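Local coordinates for protein aminotransferase AspB (Helicobacter pylori 26695, PDB 3EZS) that probably acts as a pyridoxal 5'-phosphate-dependent transaminase of the class I and II aminotransferase family, at residues A[170-181]-A[206-217]; A[7-15]-A[333-341]. All coordinates share one frame; numbering follows the deposited sequence.

Two ways of joining secondary structure without a direct polar bond appear in one chain, on opposite sides of its centre, with contact centres about 33 Å apart. Contact 1 sets helix against helix over the seven-stranded sheet, between segments near in sequence. Contact 2 brings the N-terminal helix back to residues 333-341, beside the three-stranded antiparallel sheet, and so closes a chain loop that contains contact 1. Both are partly buried, each with a water that joins polar atoms of its two segments. Their chemistry differs: contact 1 packs branched aliphatic side chains round the methyl of an alanine, whereas contact 2 is organised round a tyrosine ring covered by an arginine side chain, with leucines and prolines filling its flanks.

Contact 1: A[170-181]-A[206-217]; sequences TLSLEELISWVK and PSLLEACMLAGN
The carbonyl oxygen Leu-171 O accepts a hydrogen bond of 2.8 Å from water W1, which also donates to Pro-206 O and so ties together the two turns that lead into the helices. These helices cover the seven-stranded sheet of the large domain of the class I and II aminotransferase fold, and 208-214 lies in the beta-alpha-beta crossover between strands 189-193 and 223-228. Each opens with a capping box, Ser-172 with Glu-175 and Ser-207 with Glu-210; Ser-207 OG is also bonded to Glu-194. The axes pass 8.4 Å apart at a crossing angle of -71°, an approach consistent with the small side chain of Ala-211 facing the other helix. Its methyl is a knob among Leu-173, Leu-176, Ile-177 and Val-180, with Ala-211 CB 3.5 Å from Leu-176 CB. On the sheet side, Leu-208 extends toward helix 173-181 with CG anti to the backbone N (chi1 177°), placing CD1 3.6 Å from Val-180 CG2 while the same side chain rests on strand residues Leu-190 and Val-223. Val-180 divides its branches: CG2 also meets Cys-212 SG, and CG1 lies against Ala-215 CB. Pro-206 packs against the start of that helix, CG 3.8 Å from Leu-173 N. At the outer margin Leu-173 and Leu-214 cross at about a right angle, Leu-173 CD2 pressed to 3.4 Å from Leu-214 CD1, tighter than usual carbon contact.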
loop_
_atom_site.group_PDB
_atom_site.type_symbol
_atom_site.label_atom_id
_atom_site.label_comp_id
_atom_site.label_asym_id
_atom_site.label_seq_id
_atom_site.Cartn_x
_atom_site.Cartn_y
_atom_site.Cartn_z
ATOM N N THR A 170 11.354 24.593 -12.270
ATOM C CA THR A 170 9.904 24.586 -12.418
ATOM C C THR A 170 9.537 25.010 -13.843
ATOM O O THR A 170 9.966 26.047 -14.326
ATOM C CB THR A 170 9.238 25.501 -11.339
ATOM O OG1 THR A 170 9.473 24.927 -10.053
ATOM C CG2 THR A 170 7.722 25.637 -11.518
ATOM N N LEU A 171 8.749 24.188 -14.505
ATOM C CA LEU A 171 8.324 24.447 -15.869
ATOM C C LEU A 171 7.194 25.468 -15.889
ATOM O O LEU A 171 6.269 25.408 -15.070
ATOM C CB LEU A 171 7.856 23.152 -16.518
ATOM C CG LEU A 171 8.885 22.012 -16.666
ATOM C CD1 LEU A 171 8.215 20.796 -17.274
ATOM C CD2 LEU A 171 10.089 22.430 -17.507
ATOM N N SER A 172 7.277 26.401 -16.827
ATOM C CA SER A 172 6.276 27.434 -16.984
ATOM C C SER A 172 5.017 26.857 -17.623
ATOM O O SER A 172 5.006 25.735 -18.122
ATOM C CB SER A 172 6.825 28.541 -17.883
ATOM O OG SER A 172 6.935 28.075 -19.222
ATOM N N LEU A 173 3.956 27.653 -17.626
ATOM C CA LEU A 173 2.703 27.258 -18.240
ATOM C C LEU A 173 2.962 26.928 -19.708
ATOM O O LEU A 173 2.501 25.904 -20.220
ATOM C CB LEU A 173 1.681 28.398 -18.111
ATOM C CG LEU A 173 0.186 28.111 -18.212
ATOM C CD1 LEU A 173 -0.250 27.003 -17.258
ATOM C CD2 LEU A 173 -0.593 29.384 -17.925
ATOM N N GLU A 174 3.759 27.766 -20.363
ATOM C CA GLU A 174 4.059 27.600 -21.783
ATOM C C GLU A 174 4.854 26.327 -22.059
ATOM O O GLU A 174 4.628 25.651 -23.057
ATOM C CB GLU A 174 4.811 28.827 -22.339
ATOM C CG GLU A 174 4.011 30.139 -22.384
ATOM C CD GLU A 174 3.820 30.855 -21.022
ATOM O OE1 GLU A 174 4.444 30.480 -19.990
ATOM O OE2 GLU A 174 3.025 31.823 -20.996
ATOM N N GLU A 175 5.794 26.016 -21.177
ATOM C CA GLU A 175 6.592 24.793 -21.285
ATOM C C GLU A 175 5.704 23.574 -21.129
ATOM O O GLU A 175 5.831 22.620 -21.891
ATOM C CB GLU A 175 7.732 24.779 -20.245
ATOM C CG GLU A 175 8.789 25.799 -20.582
ATOM C CD GLU A 175 9.932 25.889 -19.602
ATOM O OE1 GLU A 175 9.730 26.145 -18.393
ATOM O OE2 GLU A 175 11.067 25.787 -20.080
ATOM N N LEU A 176 4.808 23.611 -20.143
ATOM C CA LEU A 176 3.880 22.497 -19.892
ATOM C C LEU A 176 2.934 22.302 -21.072
ATOM O O LEU A 176 2.594 21.175 -21.416
ATOM C CB LEU A 176 3.093 22.702 -18.583
ATOM C CG LEU A 176 3.877 22.701 -17.236
ATOM C CD1 LEU A 176 3.021 23.198 -16.087
ATOM C CD2 LEU A 176 4.447 21.343 -16.893
ATOM N N ILE A 177 2.525 23.400 -21.693
ATOM C CA ILE A 177 1.627 23.359 -22.867
ATOM C C ILE A 177 2.282 22.598 -24.019
ATOM O O ILE A 177 1.634 21.756 -24.653
ATOM C CB ILE A 177 1.190 24.778 -23.305
ATOM C CG1 ILE A 177 0.170 25.339 -22.305
ATOM C CG2 ILE A 177 0.550 24.752 -24.704
ATOM C CD1 ILE A 177 -0.108 26.888 -22.456
ATOM N N SER A 178 3.574 22.868 -24.254
ATOM C CA SER A 178 4.336 22.164 -25.294
ATOM C C SER A 178 4.355 20.666 -25.050
ATOM O O SER A 178 4.176 19.890 -25.983
ATOM C CB SER A 178 5.776 22.664 -25.371
ATOM O OG SER A 178 5.821 24.020 -25.764
ATOM N N TRP A 179 4.566 20.271 -23.799
ATOM C CA TRP A 179 4.573 18.854 -23.441
ATOM C C TRP A 179 3.210 18.218 -23.668
ATOM O O TRP A 179 3.139 17.108 -24.173
ATOM C CB TRP A 179 5.007 18.631 -22.001
ATOM C CG TRP A 179 6.484 18.600 -21.793
ATOM C CD1 TRP A 179 7.246 19.559 -21.208
ATOM C CD2 TRP A 179 7.384 17.545 -22.174
ATOM N NE1 TRP A 179 8.553 19.175 -21.193
ATOM C CE2 TRP A 179 8.673 17.938 -21.773
ATOM C CE3 TRP A 179 7.218 16.299 -22.785
ATOM C CZ2 TRP A 179 9.806 17.135 -21.976
ATOM C CZ3 TRP A 179 8.352 15.499 -22.996
ATOM C CH2 TRP A 179 9.623 15.927 -22.591
ATOM N N VAL A 180 2.135 18.912 -23.310
ATOM C CA VAL A 180 0.799 18.368 -23.520
ATOM C C VAL A 180 0.580 18.109 -25.014
ATOM O O VAL A 180 0.117 17.037 -25.408
ATOM C CB VAL A 180 -0.305 19.295 -22.937
ATOM C CG1 VAL A 180 -1.695 18.902 -23.454
ATOM C CG2 VAL A 180 -0.258 19.285 -21.413
ATOM N N LYS A 181 0.936 19.085 -25.843
ATOM C CA LYS A 181 0.796 18.942 -27.294
ATOM C C LYS A 181 1.631 17.784 -27.861
ATOM O O LYS A 181 1.187 17.077 -28.772
ATOM C CB LYS A 181 1.138 20.259 -27.990
ATOM C CG LYS A 181 0.111 21.373 -27.714
ATOM C CD LYS A 181 0.465 22.675 -28.419
ATOM C CE LYS A 181 -0.556 23.784 -28.150
ATOM N NZ LYS A 181 -1.897 23.474 -28.718
ATOM N N PRO A 206 2.602 26.477 -11.787
ATOM C CA PRO A 206 1.401 25.972 -12.425
ATOM C C PRO A 206 1.300 24.446 -12.451
ATOM O O PRO A 206 2.325 23.742 -12.486
ATOM C CB PRO A 206 1.525 26.506 -13.839
ATOM C CG PRO A 206 3.001 26.639 -14.078
ATOM C CD PRO A 206 3.649 26.847 -12.752
ATOM N N SER A 207 0.071 23.935 -12.394
ATOM C CA SER A 207 -0.155 22.496 -12.571
ATOM C C SER A 207 -0.181 22.186 -14.062
ATOM O O SER A 207 -0.568 23.013 -14.867
ATOM C CB SER A 207 -1.483 22.055 -11.982
ATOM O OG SER A 207 -1.752 20.700 -12.292
ATOM N N LEU A 208 0.226 20.979 -14.412
ATOM C CA LEU A 208 0.162 20.493 -15.788
ATOM C C LEU A 208 -1.300 20.436 -16.298
ATOM O O LEU A 208 -1.544 20.490 -17.515
ATOM C CB LEU A 208 0.852 19.103 -15.867
ATOM C CG LEU A 208 0.888 18.308 -17.175
ATOM C CD1 LEU A 208 1.541 19.107 -18.331
ATOM C CD2 LEU A 208 1.602 16.952 -16.973
ATOM N N LEU A 209 -2.274 20.298 -15.391
ATOM C CA LEU A 209 -3.694 20.298 -15.813
ATOM C C LEU A 209 -4.153 21.697 -16.245
ATOM O O LEU A 209 -5.113 21.835 -17.043
ATOM C CB LEU A 209 -4.633 19.692 -14.757
ATOM C CG LEU A 209 -4.394 18.237 -14.311
ATOM C CD1 LEU A 209 -5.623 17.686 -13.565
ATOM C CD2 LEU A 209 -4.060 17.327 -15.489
ATOM N N GLU A 210 -3.478 22.735 -15.757
ATOM C CA GLU A 210 -3.775 24.104 -16.226
ATOM C C GLU A 210 -3.336 24.261 -17.694
ATOM O O GLU A 210 -3.978 24.957 -18.479
ATOM C CB GLU A 210 -3.053 25.155 -15.391
ATOM C CG GLU A 210 -3.425 25.191 -13.925
ATOM C CD GLU A 210 -2.676 26.318 -13.187
ATOM O OE1 GLU A 210 -2.851 27.473 -13.579
ATOM O OE2 GLU A 210 -1.932 26.054 -12.215
ATOM N N ALA A 211 -2.220 23.627 -18.042
ATOM C CA ALA A 211 -1.717 23.640 -19.411
ATOM C C ALA A 211 -2.722 22.951 -20.330
ATOM O O ALA A 211 -2.947 23.364 -21.469
ATOM C CB ALA A 211 -0.330 22.945 -19.473
ATOM N N CYS A 212 -3.322 21.887 -19.810
ATOM C CA CYS A 212 -4.326 21.138 -20.523
ATOM C C CYS A 212 -5.512 22.002 -20.907
ATOM O O CYS A 212 -5.990 21.926 -22.034
ATOM C CB CYS A 212 -4.790 19.938 -19.688
ATOM S SG CYS A 212 -3.664 18.519 -19.708
HETATM N N MSE A 213 -5.985 22.809 -19.963
HETATM C CA MSE A 213 -7.110 23.702 -20.192
HETATM C C MSE A 213 -6.786 24.693 -21.316
HETATM O O MSE A 213 -7.641 24.981 -22.153
HETATM C CB MSE A 213 -7.456 24.494 -18.935
HETATM C CG MSE A 213 -7.825 23.683 -17.712
HETATM SE SE MSE A 213 -9.315 22.501 -17.929
HETATM C CE MSE A 213 -10.708 23.820 -18.288
ATOM N N LEU A 214 -5.552 25.193 -21.332
ATOM C CA LEU A 214 -5.111 26.176 -22.332
ATOM C C LEU A 214 -4.620 25.579 -23.650
ATOM O O LEU A 214 -4.370 26.329 -24.588
ATOM C CB LEU A 214 -3.994 27.066 -21.754
ATOM C CG LEU A 214 -4.401 28.001 -20.614
ATOM C CD1 LEU A 214 -3.175 28.546 -19.931
ATOM C CD2 LEU A 214 -5.309 29.131 -21.124
ATOM N N ALA A 215 -4.469 24.257 -23.721
ATOM C CA ALA A 215 -4.003 23.580 -24.937
ATOM C C ALA A 215 -5.134 22.846 -25.635
ATOM O O ALA A 215 -4.863 21.986 -26.470
ATOM C CB ALA A 215 -2.893 22.585 -24.597
ATOM N N GLY A 216 -6.388 23.167 -25.299
ATOM C CA GLY A 216 -7.548 22.490 -25.881
ATOM C C GLY A 216 -7.735 21.032 -25.444
ATOM O O GLY A 216 -8.309 20.232 -26.183
ATOM N N ASN A 217 -7.273 20.695 -24.240
ATOM C CA ASN A 217 -7.333 19.328 -23.723
ATOM C C ASN A 217 -7.980 19.301 -22.334
ATOM O O ASN A 217 -7.439 18.768 -21.364
ATOM C CB ASN A 217 -5.918 18.723 -23.691
ATOM C CG ASN A 217 -5.919 17.272 -23.297
ATOM O OD1 ASN A 217 -6.843 16.527 -23.629
ATOM N ND2 ASN A 217 -4.885 16.856 -22.576
HETATM O O HOH W 1 5.121 23.754 -13.104
#

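Contact 2: A[7-15]-A[333-341]; sequences YPFERLRAL and ITLPALYLG
Pro-8, in the first turn of the helix, reaches with CG to within 3.6 Å of Tyr-339 O; the same atom meets Leu-340 CD2. One turn on, Arg-11 lies over Tyr-339. Its CB makes a CH-pi contact 3.6 Å from the ring centroid, only 8° off the normal, and the bend at chi3 (69°) brings the guanidinium back so that Tyr-339 CD1 lies over the centre of one of its faces, with NE 3.4 Å from Tyr-339 CD1. The guanidinium and ring planes are 42° apart, which is no parallel stack. On the opposite face of the ring Pro-336 CB lies toward the rim. Here the N-terminal helix packs on the small domain of the aminotransferase fold, beside strand 335-336, which pairs with 349-353. Arg-11 O accepts a 2.7 Å hydrogen bond from water W2, which donates as well to Tyr-339 OH, a hydroxyl also bonded to Glu-320. Leu-12 spreads its methyls over 333-336: CD1 sits 3.4 Å from Thr-334 O and near Pro-336 CD, while CD2 touches Ile-333 CG2. Leu-15 then meets the ring at its edge, Leu-15 CD2 lying 3.4 Å from Tyr-339 OH and 3.9 Å from Pro-336 CG.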
loop_
_atom_site.group_PDB
_atom_site.type_symbol
_atom_site.label_atom_id
_atom_site.label_comp_id
_atom_site.label_asym_id
_atom_site.label_seq_id
_atom_site.Cartn_x
_atom_site.Cartn_y
_atom_site.Cartn_z
ATOM N N TYR A 7 20.186 3.023 -1.802
ATOM C CA TYR A 7 19.479 4.299 -1.804
ATOM C C TYR A 7 20.454 5.443 -1.544
ATOM O O TYR A 7 21.561 5.224 -1.039
ATOM C CB TYR A 7 18.314 4.315 -0.808
ATOM C CG TYR A 7 17.024 3.715 -1.354
ATOM C CD1 TYR A 7 16.744 2.359 -1.214
ATOM C CD2 TYR A 7 16.085 4.515 -2.012
ATOM C CE1 TYR A 7 15.564 1.813 -1.710
ATOM C CE2 TYR A 7 14.902 3.982 -2.515
ATOM C CZ TYR A 7 14.647 2.629 -2.357
ATOM O OH TYR A 7 13.485 2.079 -2.846
ATOM N N PRO A 8 20.068 6.679 -1.929
ATOM C CA PRO A 8 20.964 7.805 -1.697
ATOM C C PRO A 8 21.510 7.910 -0.272
ATOM O O PRO A 8 22.701 8.161 -0.099
ATOM C CB PRO A 8 20.087 9.016 -2.033
ATOM C CG PRO A 8 19.143 8.500 -3.071
ATOM C CD PRO A 8 18.850 7.094 -2.659
ATOM N N PHE A 9 20.673 7.696 0.739
ATOM C CA PHE A 9 21.154 7.790 2.134
ATOM C C PHE A 9 22.207 6.730 2.478
ATOM O O PHE A 9 23.078 6.986 3.308
ATOM C CB PHE A 9 19.996 7.811 3.156
ATOM C CG PHE A 9 19.406 6.448 3.489
ATOM C CD1 PHE A 9 19.899 5.706 4.568
ATOM C CD2 PHE A 9 18.323 5.942 2.776
ATOM C CE1 PHE A 9 19.360 4.468 4.891
ATOM C CE2 PHE A 9 17.768 4.697 3.099
ATOM C CZ PHE A 9 18.288 3.961 4.154
ATOM N N GLU A 10 22.149 5.560 1.832
ATOM C CA GLU A 10 23.160 4.498 2.051
ATOM C C GLU A 10 24.487 4.873 1.412
ATOM O O GLU A 10 25.567 4.596 1.962
ATOM C CB GLU A 10 22.708 3.158 1.472
ATOM C CG GLU A 10 21.431 2.602 2.077
ATOM C CD GLU A 10 21.030 1.244 1.480
ATOM O OE1 GLU A 10 21.456 0.934 0.346
ATOM O OE2 GLU A 10 20.268 0.503 2.144
ATOM N N ARG A 11 24.416 5.485 0.235
ATOM C CA ARG A 11 25.622 5.930 -0.440
ATOM C C ARG A 11 26.304 7.034 0.396
ATOM O O ARG A 11 27.532 7.093 0.474
ATOM C CB ARG A 11 25.307 6.400 -1.870
ATOM C CG ARG A 11 24.702 5.298 -2.758
ATOM C CD ARG A 11 24.558 5.694 -4.229
ATOM N NE ARG A 11 25.848 5.835 -4.894
ATOM C CZ ARG A 11 26.029 6.290 -6.141
ATOM N NH1 ARG A 11 24.998 6.672 -6.898
ATOM N NH2 ARG A 11 27.261 6.379 -6.636
ATOM N N LEU A 12 25.494 7.882 1.030
ATOM C CA LEU A 12 25.972 8.976 1.866
ATOM C C LEU A 12 26.576 8.433 3.162
ATOM O O LEU A 12 27.665 8.844 3.585
ATOM C CB LEU A 12 24.812 9.934 2.166
ATOM C CG LEU A 12 25.124 11.177 3.014
ATOM C CD1 LEU A 12 26.257 11.981 2.414
ATOM C CD2 LEU A 12 23.865 12.053 3.205
ATOM N N ARG A 13 25.868 7.505 3.793
ATOM C CA ARG A 13 26.378 6.845 4.995
ATOM C C ARG A 13 27.735 6.221 4.693
ATOM O O ARG A 13 28.674 6.378 5.484
ATOM C CB ARG A 13 25.389 5.779 5.482
ATOM C CG ARG A 13 25.731 5.111 6.829
ATOM C CD ARG A 13 24.523 4.291 7.330
ATOM N NE ARG A 13 24.135 3.258 6.354
ATOM C CZ ARG A 13 22.988 2.572 6.353
ATOM N NH1 ARG A 13 22.051 2.785 7.277
ATOM N NH2 ARG A 13 22.767 1.670 5.394
ATOM N N ALA A 14 27.855 5.555 3.543
ATOM C CA ALA A 14 29.119 4.916 3.134
ATOM C C ALA A 14 30.231 5.925 2.927
ATOM O O ALA A 14 31.366 5.683 3.327
ATOM C CB ALA A 14 28.935 4.091 1.857
ATOM N N LEU A 15 29.905 7.049 2.286
ATOM C CA LEU A 15 30.878 8.118 2.040
ATOM C C LEU A 15 31.467 8.719 3.338
ATOM O O LEU A 15 32.656 9.014 3.411
ATOM C CB LEU A 15 30.208 9.240 1.245
ATOM C CG LEU A 15 31.081 10.440 0.866
ATOM C CD1 LEU A 15 32.174 10.090 -0.187
ATOM C CD2 LEU A 15 30.222 11.571 0.404
ATOM N N ILE A 333 25.929 17.935 7.300
ATOM C CA ILE A 333 25.673 16.873 6.323
ATOM C C ILE A 333 24.973 17.437 5.093
ATOM O O ILE A 333 23.946 18.109 5.210
ATOM C CB ILE A 333 24.758 15.759 6.922
ATOM C CG1 ILE A 333 25.446 15.067 8.108
ATOM C CG2 ILE A 333 24.337 14.747 5.843
ATOM C CD1 ILE A 333 24.499 14.202 8.996
ATOM N N THR A 334 25.556 17.177 3.922
ATOM C CA THR A 334 24.988 17.566 2.629
ATOM C C THR A 334 24.945 16.315 1.749
ATOM O O THR A 334 25.647 15.340 2.018
ATOM C CB THR A 334 25.803 18.705 1.968
ATOM O OG1 THR A 334 27.101 18.225 1.576
ATOM C CG2 THR A 334 25.959 19.913 2.944
ATOM N N LEU A 335 24.119 16.337 0.705
ATOM C CA LEU A 335 23.938 15.199 -0.193
ATOM C C LEU A 335 24.590 15.442 -1.563
ATOM O O LEU A 335 24.146 16.319 -2.315
ATOM C CB LEU A 335 22.435 14.926 -0.403
ATOM C CG LEU A 335 22.012 13.766 -1.325
ATOM C CD1 LEU A 335 22.507 12.389 -0.777
ATOM C CD2 LEU A 335 20.491 13.744 -1.553
ATOM N N PRO A 336 25.652 14.685 -1.887
ATOM C CA PRO A 336 26.207 14.780 -3.230
ATOM C C PRO A 336 25.130 14.399 -4.255
ATOM O O PRO A 336 24.491 13.336 -4.109
ATOM C CB PRO A 336 27.326 13.734 -3.221
ATOM C CG PRO A 336 27.679 13.549 -1.838
ATOM C CD PRO A 336 26.414 13.730 -1.064
ATOM N N ALA A 337 24.927 15.252 -5.265
ATOM C CA ALA A 337 23.887 15.022 -6.277
ATOM C C ALA A 337 24.170 13.820 -7.170
ATOM O O ALA A 337 23.257 13.327 -7.854
ATOM C CB ALA A 337 23.631 16.281 -7.112
ATOM N N LEU A 338 25.413 13.339 -7.157
ATOM C CA LEU A 338 25.800 12.160 -7.913
ATOM C C LEU A 338 24.909 10.983 -7.523
ATOM O O LEU A 338 24.474 10.194 -8.383
ATOM C CB LEU A 338 27.265 11.832 -7.646
ATOM C CG LEU A 338 27.976 10.776 -8.497
ATOM C CD1 LEU A 338 28.325 11.333 -9.915
ATOM C CD2 LEU A 338 29.238 10.300 -7.742
ATOM N N TYR A 339 24.596 10.912 -6.227
ATOM C CA TYR A 339 23.772 9.848 -5.661
ATOM C C TYR A 339 22.300 9.907 -6.051
ATOM O O TYR A 339 21.549 8.999 -5.716
ATOM C CB TYR A 339 23.889 9.809 -4.128
ATOM C CG TYR A 339 25.298 9.733 -3.574
ATOM C CD1 TYR A 339 26.349 9.154 -4.302
ATOM C CD2 TYR A 339 25.560 10.142 -2.273
ATOM C CE1 TYR A 339 27.631 9.065 -3.776
ATOM C CE2 TYR A 339 26.842 10.038 -1.726
ATOM C CZ TYR A 339 27.872 9.509 -2.488
ATOM O OH TYR A 339 29.143 9.429 -1.963
ATOM N N LEU A 340 21.882 10.971 -6.733
ATOM C CA LEU A 340 20.521 11.095 -7.229
ATOM C C LEU A 340 20.424 10.927 -8.741
ATOM O O LEU A 340 19.328 11.001 -9.291
ATOM C CB LEU A 340 19.931 12.458 -6.840
ATOM C CG LEU A 340 19.620 12.689 -5.371
ATOM C CD1 LEU A 340 19.089 14.098 -5.163
ATOM C CD2 LEU A 340 18.620 11.661 -4.878
ATOM N N GLY A 341 21.549 10.681 -9.417
ATOM C CA GLY A 341 21.557 10.589 -10.861
ATOM C C GLY A 341 22.305 9.413 -11.419
ATOM O O GLY A 341 22.789 8.568 -10.687
HETATM O O HOH W 2 29.270 6.266 -1.484
HETATM O O HOH W 3 24.951 6.604 -10.270
#